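Local coordinates for FOG-3 protein (Caenorhabditis elegans, PDB 5TD6) that binds RNA and assembles into a multimer that specifies sperm fate in the nematode germline, seen here as its BTG/Tob domain, at the interface of chains A and B. Coordinates in Å, arbitrary orientation; residue numbers count along the deposited sequence, not the author numbering. Chains: chain A/B, FOG-3 protein.

Contact 1: the interface of chains A and B. Residues chain A 2, 34, 37-38, 41; chain B 124-125, 128-129, 131-132.
The C-terminal arm of chain B, residues 124-125 and helix 126-135, packs across two helices of the BTG/Tob domain of chain A, and 341 Å² of surface is hidden in this patch. Apolar packing dominates. A:Tyr2 buries 81 Å²; its CG stands anti to the carbonyl carbon (chi1 -59°), which sends the ring out toward the arm. The ring atom CE1 of A:Tyr2 lies 4.0 Å from CG1 of B:Val124, the two side chains crossing obliquely. Beyond it the phenol tip meets the first two turns of the helix, with OH of A:Tyr2 3.7 Å from CA of B:Val129 and 4.0 Å from CB of B:Ala132. B:Val128 holds CG1 anti to its backbone N (chi1 169°), and this methyl touches CG2 of A:Val37 at 3.9 Å. A:Val37 meets it with the branch anti to its own N, while its CG1 takes the crowded position between N and the carbonyl carbon (chi1 77°).

Polar atoms come close without bonding directly across. The amide oxygen OD1 of A:Asn34 rests 3.3 Å from the ring carbon CD of B:Pro125. On the same helix face A:Ser38 turns back along its own helix: its OG donates to the carbonyl O of A:Asn34 at 3.2 Å, in the carbonyl plane. Water 1 supplies the polar link, standing 3.0 Å from OG of A:Ser41 and also contacting the carbonyl O of B:Val128.

In the fold, the receiving surface combines the start of helix 2-13 with the C-terminal half of helix 22-41, whose residues 34, 37, 38 and 41 follow one face, and the arm docks there by its entry loop and first two turns.

Contact 2: the interface of chains A and B. Residues chain A 7, 10, 14, 109-111; chain B 7, 10, 14, 17.
This part of the BTG-family domain joins the C-terminal halves of the two 2-13 helices, one per chain, and the segment that follows each, to strand 106-112 of chain A. At its centre, A:Arg14 and B:Arg14 meet tip to tip. Their guanidinium planes are 5° apart, and NH2 of A:Arg14 sits over the centre of the B:Arg14 group, 3.2 Å from its CZ. Both chains bend at chi3, and on the far face of each group lies the carbonyl O of Asn10 from the same chain. Stacked like charges would repel, but nearby carboxylates probably offset this.

Water carries that link. Water 2 lies in the plane of the B:Arg14 guanidinium at its edge, 3.0 Å from NH1, and is 2.7 Å from the carboxylate OE1 of A:Glu7; it also reaches the carbonyl O of A:Ile110. Water 3 joins NH1 of A:Arg14 to OE1 of B:Glu7 in the same way. Direct polar contact is poor: ND2 of B:Asn10 gives OE2 of A:Glu7 a weak hydrogen bond at 3.3 Å, bent to 120° at H.

An alanine in place of B:Arg14 would probably lose the stack and the water 2 bridge, weakening the junction.

Apolar packing flanks this centre. The ring of B:Phe17 and the five-membered ring of A:Trp111 meet edge-to-face (planes 76° apart), with CE2 of B:Phe17 3.7 Å from CA of A:Trp111, while CB of B:Phe17 lies 3.9 Å from CB of A:Pro109.

Contact 1: the interface of chains A and B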
# COMPACT_ATOMS: atom_id res chain seq x y z
N TYR A 2 11.57 -4.98 -1.16
CA TYR A 2 10.33 -5.33 -1.85
C TYR A 2 9.13 -4.60 -1.24
O TYR A 2 8.23 -4.13 -1.94
CB TYR A 2 10.07 -6.83 -1.78
CG TYR A 2 11.16 -7.69 -2.38
CD1 TYR A 2 11.70 -7.41 -3.63
CD2 TYR A 2 11.64 -8.79 -1.69
CE1 TYR A 2 12.70 -8.23 -4.19
CE2 TYR A 2 12.63 -9.59 -2.21
CZ TYR A 2 13.15 -9.32 -3.46
OH TYR A 2 14.14 -10.13 -3.95
N ASN A 34 9.38 -3.26 -11.06
CA ASN A 34 10.58 -3.92 -11.56
C ASN A 34 11.65 -2.90 -11.88
O ASN A 34 12.82 -3.09 -11.54
CB ASN A 34 10.29 -4.77 -12.80
CG ASN A 34 11.55 -5.42 -13.34
OD1 ASN A 34 12.07 -6.37 -12.75
ND2 ASN A 34 12.08 -4.87 -14.43
N VAL A 37 12.87 -1.69 -8.31
CA VAL A 37 13.63 -2.63 -7.49
C VAL A 37 15.06 -2.76 -8.02
O VAL A 37 16.00 -2.97 -7.25
CB VAL A 37 12.94 -4.01 -7.39
CG1 VAL A 37 13.14 -4.82 -8.67
CG2 VAL A 37 13.46 -4.77 -6.19
N SER A 38 15.24 -2.58 -9.33
CA SER A 38 16.56 -2.64 -9.94
C SER A 38 17.31 -1.32 -9.76
O SER A 38 18.51 -1.31 -9.49
CB SER A 38 16.45 -3.00 -11.43
OG SER A 38 15.77 -4.22 -11.62
N SER A 41 18.43 -1.11 -6.03
CA SER A 41 19.25 -2.17 -5.44
C SER A 41 20.69 -1.74 -5.15
O SER A 41 21.26 -2.11 -4.12
CB SER A 41 19.25 -3.41 -6.34
OG SER A 41 19.57 -4.58 -5.59
N VAL B 124 10.92 -10.93 -10.37
CA VAL B 124 12.10 -10.21 -9.90
C VAL B 124 13.34 -10.83 -10.52
O VAL B 124 13.48 -12.04 -10.53
CB VAL B 124 12.22 -10.26 -8.36
CG1 VAL B 124 13.48 -9.55 -7.92
CG2 VAL B 124 10.97 -9.64 -7.69
N PRO B 125 14.24 -9.99 -11.06
CA PRO B 125 15.48 -10.45 -11.70
C PRO B 125 16.38 -11.24 -10.74
O PRO B 125 16.58 -10.83 -9.59
CB PRO B 125 16.17 -9.16 -12.14
CG PRO B 125 15.06 -8.14 -12.25
CD PRO B 125 14.03 -8.53 -11.22
N VAL B 128 18.96 -9.56 -8.35
CA VAL B 128 18.31 -8.79 -7.29
C VAL B 128 17.94 -9.74 -6.16
O VAL B 128 18.21 -9.47 -4.99
CB VAL B 128 17.05 -8.05 -7.81
CG1 VAL B 128 16.20 -7.47 -6.67
CG2 VAL B 128 17.45 -6.98 -8.81
N VAL B 129 17.36 -10.88 -6.52
CA VAL B 129 16.97 -11.89 -5.55
C VAL B 129 18.18 -12.44 -4.80
O VAL B 129 18.14 -12.57 -3.58
CB VAL B 129 16.18 -13.05 -6.22
CG1 VAL B 129 15.89 -14.13 -5.22
CG2 VAL B 129 14.87 -12.52 -6.78
N THR B 131 20.95 -10.90 -4.39
CA THR B 131 21.56 -9.78 -3.68
C THR B 131 20.85 -9.59 -2.35
O THR B 131 21.49 -9.45 -1.30
CB THR B 131 21.54 -8.51 -4.53
OG1 THR B 131 22.53 -8.62 -5.56
CG2 THR B 131 21.81 -7.28 -3.67
N ALA B 132 19.52 -9.64 -2.39
CA ALA B 132 18.71 -9.52 -1.18
C ALA B 132 19.00 -10.66 -0.23
O ALA B 132 19.26 -10.45 0.95
CB ALA B 132 17.23 -9.50 -1.54
O HOH W 1 18.37 -6.79 -4.03

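Contact 2: the interface of chains A and B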
# COMPACT_ATOMS: atom_id res chain seq x y z
N GLU A 7 4.79 -0.54 -1.76
CA GLU A 7 4.02 0.56 -1.19
C GLU A 7 4.11 1.80 -2.08
O GLU A 7 3.13 2.53 -2.27
CB GLU A 7 4.51 0.89 0.22
CG GLU A 7 4.18 -0.19 1.24
CD GLU A 7 2.71 -0.65 1.14
OE1 GLU A 7 1.78 0.18 1.25
OE2 GLU A 7 2.49 -1.86 0.92
N ASN A 10 1.88 1.02 -5.20
CA ASN A 10 0.45 1.07 -4.91
C ASN A 10 -0.03 2.49 -4.67
O ASN A 10 -1.17 2.84 -5.02
CB ASN A 10 0.12 0.18 -3.71
CG ASN A 10 0.29 -1.29 -4.03
OD1 ASN A 10 0.51 -1.64 -5.18
ND2 ASN A 10 0.18 -2.15 -3.02
N ARG A 14 -2.97 4.00 -6.83
CA ARG A 14 -4.21 4.52 -6.25
C ARG A 14 -4.73 5.79 -6.98
O ARG A 14 -5.90 6.11 -6.87
CB ARG A 14 -4.04 4.79 -4.75
CG ARG A 14 -4.09 3.50 -3.91
CD ARG A 14 -4.16 3.71 -2.39
NE ARG A 14 -2.96 4.30 -1.76
CZ ARG A 14 -1.90 3.61 -1.32
NH1 ARG A 14 -1.84 2.29 -1.50
NH2 ARG A 14 -0.89 4.24 -0.71
N PRO A 109 3.60 10.48 4.66
CA PRO A 109 4.24 9.19 4.86
C PRO A 109 3.41 8.10 4.17
O PRO A 109 2.25 7.87 4.50
CB PRO A 109 4.24 9.01 6.39
CG PRO A 109 3.13 9.88 6.89
CD PRO A 109 2.83 10.93 5.83
N ILE A 110 4.01 7.46 3.17
CA ILE A 110 3.30 6.40 2.46
C ILE A 110 3.44 5.09 3.26
O ILE A 110 2.48 4.34 3.40
CB ILE A 110 3.85 6.25 1.02
CG1 ILE A 110 3.43 7.46 0.18
CG2 ILE A 110 3.39 4.93 0.35
CD1 ILE A 110 4.26 7.66 -1.09
N TRP A 111 4.63 4.83 3.78
CA TRP A 111 4.88 3.63 4.57
C TRP A 111 6.06 3.82 5.50
O TRP A 111 7.08 4.39 5.12
CB TRP A 111 5.16 2.40 3.67
CG TRP A 111 5.30 1.10 4.49
CD1 TRP A 111 4.29 0.37 5.07
CD2 TRP A 111 6.53 0.40 4.80
NE1 TRP A 111 4.81 -0.73 5.72
CE2 TRP A 111 6.18 -0.74 5.57
CE3 TRP A 111 7.87 0.62 4.50
CZ2 TRP A 111 7.13 -1.64 6.05
CZ3 TRP A 111 8.83 -0.28 4.99
CH2 TRP A 111 8.44 -1.40 5.75
N GLU B 7 -3.95 -4.43 2.29
CA GLU B 7 -4.27 -3.10 1.78
C GLU B 7 -5.15 -2.31 2.76
O GLU B 7 -4.96 -1.10 2.93
CB GLU B 7 -4.94 -3.18 0.41
CG GLU B 7 -4.00 -3.66 -0.72
CD GLU B 7 -2.80 -2.77 -0.88
OE1 GLU B 7 -2.97 -1.54 -0.81
OE2 GLU B 7 -1.69 -3.30 -1.06
N ASN B 10 -2.98 -1.30 5.76
CA ASN B 10 -2.03 -0.25 5.42
C ASN B 10 -2.75 1.09 5.22
O ASN B 10 -2.23 2.14 5.58
CB ASN B 10 -1.19 -0.65 4.21
CG ASN B 10 -0.14 -1.67 4.59
OD1 ASN B 10 0.01 -1.97 5.76
ND2 ASN B 10 0.60 -2.18 3.62
N ARG B 14 -1.71 4.33 7.51
CA ARG B 14 -1.23 5.59 6.92
C ARG B 14 -1.74 6.82 7.67
O ARG B 14 -1.22 7.92 7.49
CB ARG B 14 -1.58 5.68 5.42
CG ARG B 14 -0.66 4.76 4.54
CD ARG B 14 -0.77 5.04 3.02
NE ARG B 14 -2.06 4.68 2.41
CZ ARG B 14 -2.40 3.46 1.99
NH1 ARG B 14 -1.56 2.43 2.12
NH2 ARG B 14 -3.59 3.25 1.43
N PHE B 17 1.21 6.54 10.75
CA PHE B 17 2.66 6.65 10.49
C PHE B 17 3.17 8.02 10.87
O PHE B 17 2.60 9.03 10.45
CB PHE B 17 2.99 6.40 9.01
CG PHE B 17 2.75 4.98 8.56
CD1 PHE B 17 3.02 3.91 9.39
CD2 PHE B 17 2.25 4.73 7.29
CE1 PHE B 17 2.81 2.61 8.97
CE2 PHE B 17 2.02 3.43 6.85
CZ PHE B 17 2.29 2.37 7.70
O HOH W 2 1.11 1.85 3.28
O HOH W 3 -3.46 0.17 -2.86
O HOH W 4 -0.21 8.99 5.06

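Contact 1 and contact 2 belong to the same interface, their C-alpha centres about 20 Å apart. Helix 2-13 of chain A serves both: its first turn, with A:Tyr2, receives the arm in contact 1, while A:Glu7 and A:Asn10 further along it face the partner in contact 2. In contact 2 the two copies of Arg14 meet each other, as expected near a two-fold axis, whereas contact 1 joins unlike elements, a C-terminal helix of chain B and the helices of chain A. Both hold the same pair of chains, which fits a protein that forms multimers, although the structure alone does not show which contacts the multimer uses.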